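Local coordinates for spindle assembly abnormal protein 6 (Caenorhabditis elegans, PDB 3PYI), which serves as a central scaffold of centrioles, its globular N-terminal domain linking coiled-coil dimers into the ring that sets their nine-fold symmetry, at residues C146-F151 / I164-V169; P132-I137 / F151-I156. The protein carries 1 engineered substitution. One frame throughout, in Å; residues are numbered along the deposited sequence.

Interaction 1: C146-F151 / I164-V169; sequences CSFELF and IKLHAV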
loop_
_atom_site.group_PDB
_atom_site.type_symbol
_atom_site.label_atom_id
_atom_site.label_comp_id
_atom_site.label_asym_id
_atom_site.label_seq_id
_atom_site.Cartn_x
_atom_site.Cartn_y
_atom_site.Cartn_z
ATOM N N CYS A 146 -4.191 -5.105 -20.045
ATOM C CA CYS A 146 -3.043 -5.109 -19.165
ATOM C C CYS A 146 -3.263 -4.149 -18.002
ATOM O O CYS A 146 -3.893 -3.103 -18.137
ATOM C CB CYS A 146 -1.752 -4.779 -19.911
ATOM S SG CYS A 146 -1.469 -3.041 -20.173
ATOM N N SER A 147 -2.743 -4.536 -16.851
ATOM C CA SER A 147 -2.813 -3.717 -15.654
ATOM C C SER A 147 -1.541 -2.879 -15.574
ATOM O O SER A 147 -0.434 -3.407 -15.594
ATOM C CB SER A 147 -2.945 -4.628 -14.430
ATOM O OG SER A 147 -2.933 -3.879 -13.226
ATOM N N PHE A 148 -1.700 -1.567 -15.537
ATOM C CA PHE A 148 -0.562 -0.675 -15.396
ATOM C C PHE A 148 -0.450 -0.329 -13.916
ATOM O O PHE A 148 -1.343 0.327 -13.371
ATOM C CB PHE A 148 -0.816 0.604 -16.198
ATOM C CG PHE A 148 0.219 1.660 -15.989
ATOM C CD1 PHE A 148 1.374 1.668 -16.739
ATOM C CD2 PHE A 148 0.041 2.647 -15.039
ATOM C CE1 PHE A 148 2.335 2.640 -16.551
ATOM C CE2 PHE A 148 1.003 3.623 -14.850
ATOM C CZ PHE A 148 2.156 3.609 -15.606
ATOM N N GLU A 149 0.630 -0.760 -13.271
ATOM C CA GLU A 149 0.766 -0.607 -11.816
ATOM C C GLU A 149 1.956 0.239 -11.405
ATOM O O GLU A 149 3.037 0.097 -11.945
ATOM C CB GLU A 149 0.860 -1.972 -11.150
ATOM C CG GLU A 149 -0.252 -2.908 -11.581
ATOM C CD GLU A 149 -0.343 -4.147 -10.729
ATOM O OE1 GLU A 149 0.703 -4.594 -10.214
ATOM O OE2 GLU A 149 -1.465 -4.683 -10.592
ATOM N N LEU A 150 1.741 1.131 -10.446
ATOM C CA LEU A 150 2.809 1.986 -9.957
ATOM C C LEU A 150 3.147 1.605 -8.503
ATOM O O LEU A 150 2.248 1.401 -7.699
ATOM C CB LEU A 150 2.345 3.440 -10.032
ATOM C CG LEU A 150 3.423 4.513 -10.104
ATOM C CD1 LEU A 150 4.393 4.199 -11.229
ATOM C CD2 LEU A 150 2.771 5.866 -10.327
ATOM N N PHE A 151 4.436 1.530 -8.179
ATOM C CA PHE A 151 4.893 1.096 -6.860
ATOM C C PHE A 151 5.870 2.095 -6.280
ATOM O O PHE A 151 6.666 2.685 -7.007
ATOM C CB PHE A 151 5.631 -0.243 -6.944
ATOM C CG PHE A 151 4.746 -1.423 -7.226
ATOM C CD1 PHE A 151 4.396 -1.743 -8.530
ATOM C CD2 PHE A 151 4.288 -2.233 -6.192
ATOM C CE1 PHE A 151 3.579 -2.839 -8.799
ATOM C CE2 PHE A 151 3.490 -3.339 -6.450
ATOM C CZ PHE A 151 3.127 -3.640 -7.764
ATOM N N ILE A 164 -4.168 0.621 -12.930
ATOM C CA ILE A 164 -5.209 0.976 -13.889
ATOM C C ILE A 164 -5.286 -0.118 -14.950
ATOM O O ILE A 164 -4.274 -0.499 -15.530
ATOM C CB ILE A 164 -4.935 2.340 -14.548
ATOM C CG1 ILE A 164 -4.813 3.438 -13.484
ATOM C CG2 ILE A 164 -6.067 2.714 -15.523
ATOM C CD1 ILE A 164 -4.398 4.791 -14.047
ATOM N N LYS A 165 -6.483 -0.643 -15.172
ATOM C CA LYS A 165 -6.695 -1.606 -16.223
ATOM C C LYS A 165 -6.762 -0.884 -17.568
ATOM O O LYS A 165 -7.657 -0.084 -17.807
ATOM C CB LYS A 165 -7.990 -2.377 -15.980
ATOM C CG LYS A 165 -8.144 -3.608 -16.872
ATOM C CD LYS A 165 -9.500 -4.264 -16.671
ATOM C CE LYS A 165 -9.626 -5.551 -17.472
ATOM N NZ LYS A 165 -10.998 -6.136 -17.392
ATOM N N LEU A 166 -5.788 -1.148 -18.432
ATOM C CA LEU A 166 -5.803 -0.607 -19.789
ATOM C C LEU A 166 -6.304 -1.683 -20.753
ATOM O O LEU A 166 -6.097 -2.872 -20.521
ATOM C CB LEU A 166 -4.398 -0.166 -20.211
ATOM C CG LEU A 166 -3.584 0.622 -19.190
ATOM C CD1 LEU A 166 -2.176 0.858 -19.706
ATOM C CD2 LEU A 166 -4.270 1.943 -18.865
ATOM N N HIS A 167 -6.963 -1.268 -21.831
ATOM C CA HIS A 167 -7.470 -2.222 -22.815
ATOM C C HIS A 167 -6.742 -2.083 -24.149
ATOM O O HIS A 167 -6.244 -1.004 -24.491
ATOM C CB HIS A 167 -8.982 -2.064 -23.020
ATOM C CG HIS A 167 -9.392 -0.687 -23.438
ATOM N ND1 HIS A 167 -9.692 0.311 -22.532
ATOM C CD2 HIS A 167 -9.550 -0.141 -24.666
ATOM C CE1 HIS A 167 -10.018 1.412 -23.185
ATOM N NE2 HIS A 167 -9.938 1.166 -24.481
ATOM N N ALA A 168 -6.687 -3.185 -24.892
ATOM C CA ALA A 168 -6.012 -3.223 -26.185
ATOM C C ALA A 168 -6.618 -2.236 -27.177
ATOM O O ALA A 168 -7.840 -2.162 -27.351
ATOM C CB ALA A 168 -6.019 -4.649 -26.769
ATOM N N VAL A 169 -5.742 -1.482 -27.827
ATOM C CA VAL A 169 -6.155 -0.512 -28.823
ATOM C C VAL A 169 -6.224 -1.175 -30.198
ATOM O O VAL A 169 -7.310 -1.419 -30.725
ATOM C CB VAL A 169 -5.161 0.661 -28.886
ATOM C CG1 VAL A 169 -5.461 1.553 -30.090
ATOM C CG2 VAL A 169 -5.177 1.448 -27.576
#
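The beta hairpin of strands 145-152 and 160-168 is held here by two antiparallel hydrogen-bonded pairs, C146 with L166 and F148 with I164. S147 and K165 form the non-hydrogen-bonded pair between them. The N-to-C directions of the two short strand segments differ by 142°, so they run antiparallel with a marked twist. C146 N donates to L166 O at 3.0 Å. The return bond, L166 N to C146 O, is 2.7 Å long. F148 N donates to I164 O at 2.8 Å, and I164 N to F148 O at 2.9 Å. I164 O also receives a CA-H...O contact from S147 CA at 3.5 Å.

The side chains of C146, F148, I164 and L166 share one face of the sheet. This face is buried in the beta-sandwich of the SAS-6 N-terminal domain. I57 of strand 51-58 packs on C146, F148 and L166, and F55 on I164. Within the face, L166 CD1 lies 3.8 Å from F148 CB. L166 CD1 is also 4.0 Å from C146 SG. F148 CG is anti to its backbone N (chi1 173°), and the end of the side chain leads away from 164-169.

S147 and K165 point to the other face. S147 OG donates to E149 OE2 at 3.1 Å, meeting the anti side of the carboxylate, 28° out of its plane. K165 makes a cation-pi contact with F145.

Interaction 2: P132-I137 / F151-I156; sequences PTEINI and FSKTPI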
loop_
_atom_site.group_PDB
_atom_site.type_symbol
_atom_site.label_atom_id
_atom_site.label_comp_id
_atom_site.label_asym_id
_atom_site.label_seq_id
_atom_site.Cartn_x
_atom_site.Cartn_y
_atom_site.Cartn_z
ATOM N N PRO A 132 12.926 4.681 -4.913
ATOM C CA PRO A 132 12.603 4.852 -6.331
ATOM C C PRO A 132 11.295 4.167 -6.735
ATOM O O PRO A 132 10.925 3.125 -6.196
ATOM C CB PRO A 132 13.787 4.186 -7.032
ATOM C CG PRO A 132 14.938 4.306 -6.052
ATOM C CD PRO A 132 14.381 4.671 -4.691
ATOM N N THR A 133 10.604 4.777 -7.688
ATOM C CA THR A 133 9.331 4.281 -8.196
ATOM C C THR A 133 9.550 3.100 -9.131
ATOM O O THR A 133 10.557 3.032 -9.830
ATOM C CB THR A 133 8.598 5.396 -8.973
ATOM O OG1 THR A 133 8.380 6.518 -8.112
ATOM C CG2 THR A 133 7.260 4.913 -9.501
ATOM N N GLU A 134 8.610 2.165 -9.139
ATOM C CA GLU A 134 8.712 1.010 -10.022
ATOM C C GLU A 134 7.397 0.861 -10.747
ATOM O O GLU A 134 6.327 1.134 -10.195
ATOM C CB GLU A 134 9.017 -0.282 -9.253
ATOM C CG GLU A 134 10.414 -0.383 -8.658
ATOM C CD GLU A 134 10.565 -1.590 -7.737
ATOM O OE1 GLU A 134 9.972 -1.581 -6.636
ATOM O OE2 GLU A 134 11.272 -2.549 -8.112
ATOM N N ILE A 135 7.486 0.430 -11.993
ATOM C CA ILE A 135 6.312 0.222 -12.816
ATOM C C ILE A 135 6.189 -1.242 -13.192
ATOM O O ILE A 135 7.140 -1.872 -13.652
ATOM C CB ILE A 135 6.390 1.062 -14.091
ATOM C CG1 ILE A 135 6.461 2.547 -13.729
ATOM C CG2 ILE A 135 5.195 0.782 -15.002
ATOM C CD1 ILE A 135 6.773 3.429 -14.900
ATOM N N ASN A 136 5.004 -1.773 -12.966
ATOM C CA ASN A 136 4.706 -3.132 -13.376
ATOM C C ASN A 136 3.589 -3.126 -14.391
ATOM O O ASN A 136 2.598 -2.412 -14.260
ATOM C CB ASN A 136 4.321 -4.024 -12.193
ATOM C CG ASN A 136 5.519 -4.654 -11.518
ATOM O OD1 ASN A 136 6.666 -4.326 -11.815
ATOM N ND2 ASN A 136 5.254 -5.558 -10.585
ATOM N N ILE A 137 3.773 -3.911 -15.437
ATOM C CA ILE A 137 2.729 -4.077 -16.431
ATOM C C ILE A 137 2.377 -5.542 -16.517
ATOM O O ILE A 137 3.227 -6.381 -16.785
ATOM C CB ILE A 137 3.133 -3.543 -17.796
ATOM C CG1 ILE A 137 3.246 -2.015 -17.730
ATOM C CG2 ILE A 137 2.081 -3.928 -18.834
ATOM C CD1 ILE A 137 3.827 -1.396 -18.975
ATOM N N PHE A 151 4.436 1.530 -8.179
ATOM C CA PHE A 151 4.893 1.096 -6.860
ATOM C C PHE A 151 5.870 2.095 -6.280
ATOM O O PHE A 151 6.666 2.685 -7.007
ATOM C CB PHE A 151 5.631 -0.243 -6.944
ATOM C CG PHE A 151 4.746 -1.423 -7.226
ATOM C CD1 PHE A 151 4.396 -1.743 -8.530
ATOM C CD2 PHE A 151 4.288 -2.233 -6.192
ATOM C CE1 PHE A 151 3.579 -2.839 -8.799
ATOM C CE2 PHE A 151 3.490 -3.339 -6.450
ATOM C CZ PHE A 151 3.127 -3.640 -7.764
ATOM N N SER A 152 5.826 2.260 -4.962
ATOM C CA SER A 152 6.892 2.949 -4.252
ATOM C C SER A 152 7.308 2.099 -3.047
ATOM O O SER A 152 6.641 2.089 -2.020
ATOM C CB SER A 152 6.421 4.351 -3.835
ATOM O OG SER A 152 7.467 5.077 -3.222
ATOM N N LYS A 153 8.407 1.377 -3.195
ATOM C CA LYS A 153 8.824 0.343 -2.240
ATOM C C LYS A 153 8.998 0.868 -0.818
ATOM O O LYS A 153 9.462 1.986 -0.626
ATOM C CB LYS A 153 10.142 -0.258 -2.729
ATOM C CG LYS A 153 10.469 -1.641 -2.222
ATOM C CD LYS A 153 11.770 -2.133 -2.865
ATOM C CE LYS A 153 12.037 -3.600 -2.557
ATOM N NZ LYS A 153 10.903 -4.474 -2.976
ATOM N N THR A 154 8.621 0.073 0.181
ATOM C CA THR A 154 8.930 0.430 1.570
ATOM C C THR A 154 9.970 -0.561 2.075
ATOM O O THR A 154 10.294 -1.513 1.374
ATOM C CB THR A 154 7.705 0.370 2.491
ATOM O OG1 THR A 154 7.508 -0.981 2.919
ATOM C CG2 THR A 154 6.445 0.907 1.779
ATOM N N PRO A 155 10.501 -0.341 3.288
ATOM C CA PRO A 155 11.462 -1.317 3.811
ATOM C C PRO A 155 10.865 -2.703 4.047
ATOM O O PRO A 155 11.636 -3.643 4.166
ATOM C CB PRO A 155 11.913 -0.692 5.133
ATOM C CG PRO A 155 11.678 0.785 4.946
ATOM C CD PRO A 155 10.446 0.888 4.107
ATOM N N ILE A 156 9.546 -2.848 4.130
ATOM C CA ILE A 156 8.990 -4.175 4.410
ATOM C C ILE A 156 7.958 -4.642 3.406
ATOM O O ILE A 156 7.370 -5.710 3.574
ATOM C CB ILE A 156 8.362 -4.292 5.835
ATOM C CG1 ILE A 156 7.168 -3.361 6.007
ATOM C CG2 ILE A 156 9.391 -4.022 6.903
ATOM C CD1 ILE A 156 6.452 -3.602 7.340
HETATM O O HOH W 1 9.592 0.908 -5.665
HETATM O O HOH W 2 8.633 6.366 -5.475
HETATM O O HOH W 3 11.805 -4.169 -6.027
#
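F151 lies beside E134 and N136, and its ring edge runs close to the backbone of the neighbouring strand. E134 O sits at that edge, in the ring plane, 3.8 Å from F151 CD1. The ring crosses the N136 side chain, which has a second conformer, obliquely; F151 CE1 is 3.7 Å from N136 CB. An alanine in place of F151 would probably leave N136 CB without this ring to pack on and open a gap beside the E134 backbone.

The backbones form a hydrogen-bonded antiparallel pair: E134 N donates to F151 O at 2.9 Å, and F151 N to E134 O at 2.8 Å. F151 O also has T133 CG2 at 3.4 Å.

The E134 and K153 side chains slant across each other. Their charged ends do not touch, with E134 OE1 4.8 Å from K153 NZ. One water joins E134 OE1, P132 O and K153 N, and another joins E134 OE2 to K153 NZ. T133 OG1 is hydrogen-bonded to L100 O.

The pair closes the open end of hairpin 133-139/145-152. Strand 7-23 flanks 133-139, where I135 bonds through its backbone to S17. Strand 160-168 flanks 145-152; in the loop after 145-152, I156 packs on I161 of the second subunit.

From the N terminus, the chain passes strand 7-23 and the helices before reaching 132-137, the first segment of interaction 2. Strand 133-139 then turns into strand 145-152, which holds 146-151 and the start of 151-156, the two sharing F151; the rest of 151-156 is loop. There interaction 2 closes its hairpin. The chain goes on to 164-169, where interaction 1 closes the next. The segments alternate, so the two contacts cross rather than nest. Strand 145-152 is the middle strand of a three-stranded antiparallel meander. Interaction 2 lies toward its later end and the second subunit, and interaction 1 toward the domain core. L150 packs on T133 and I135 between them.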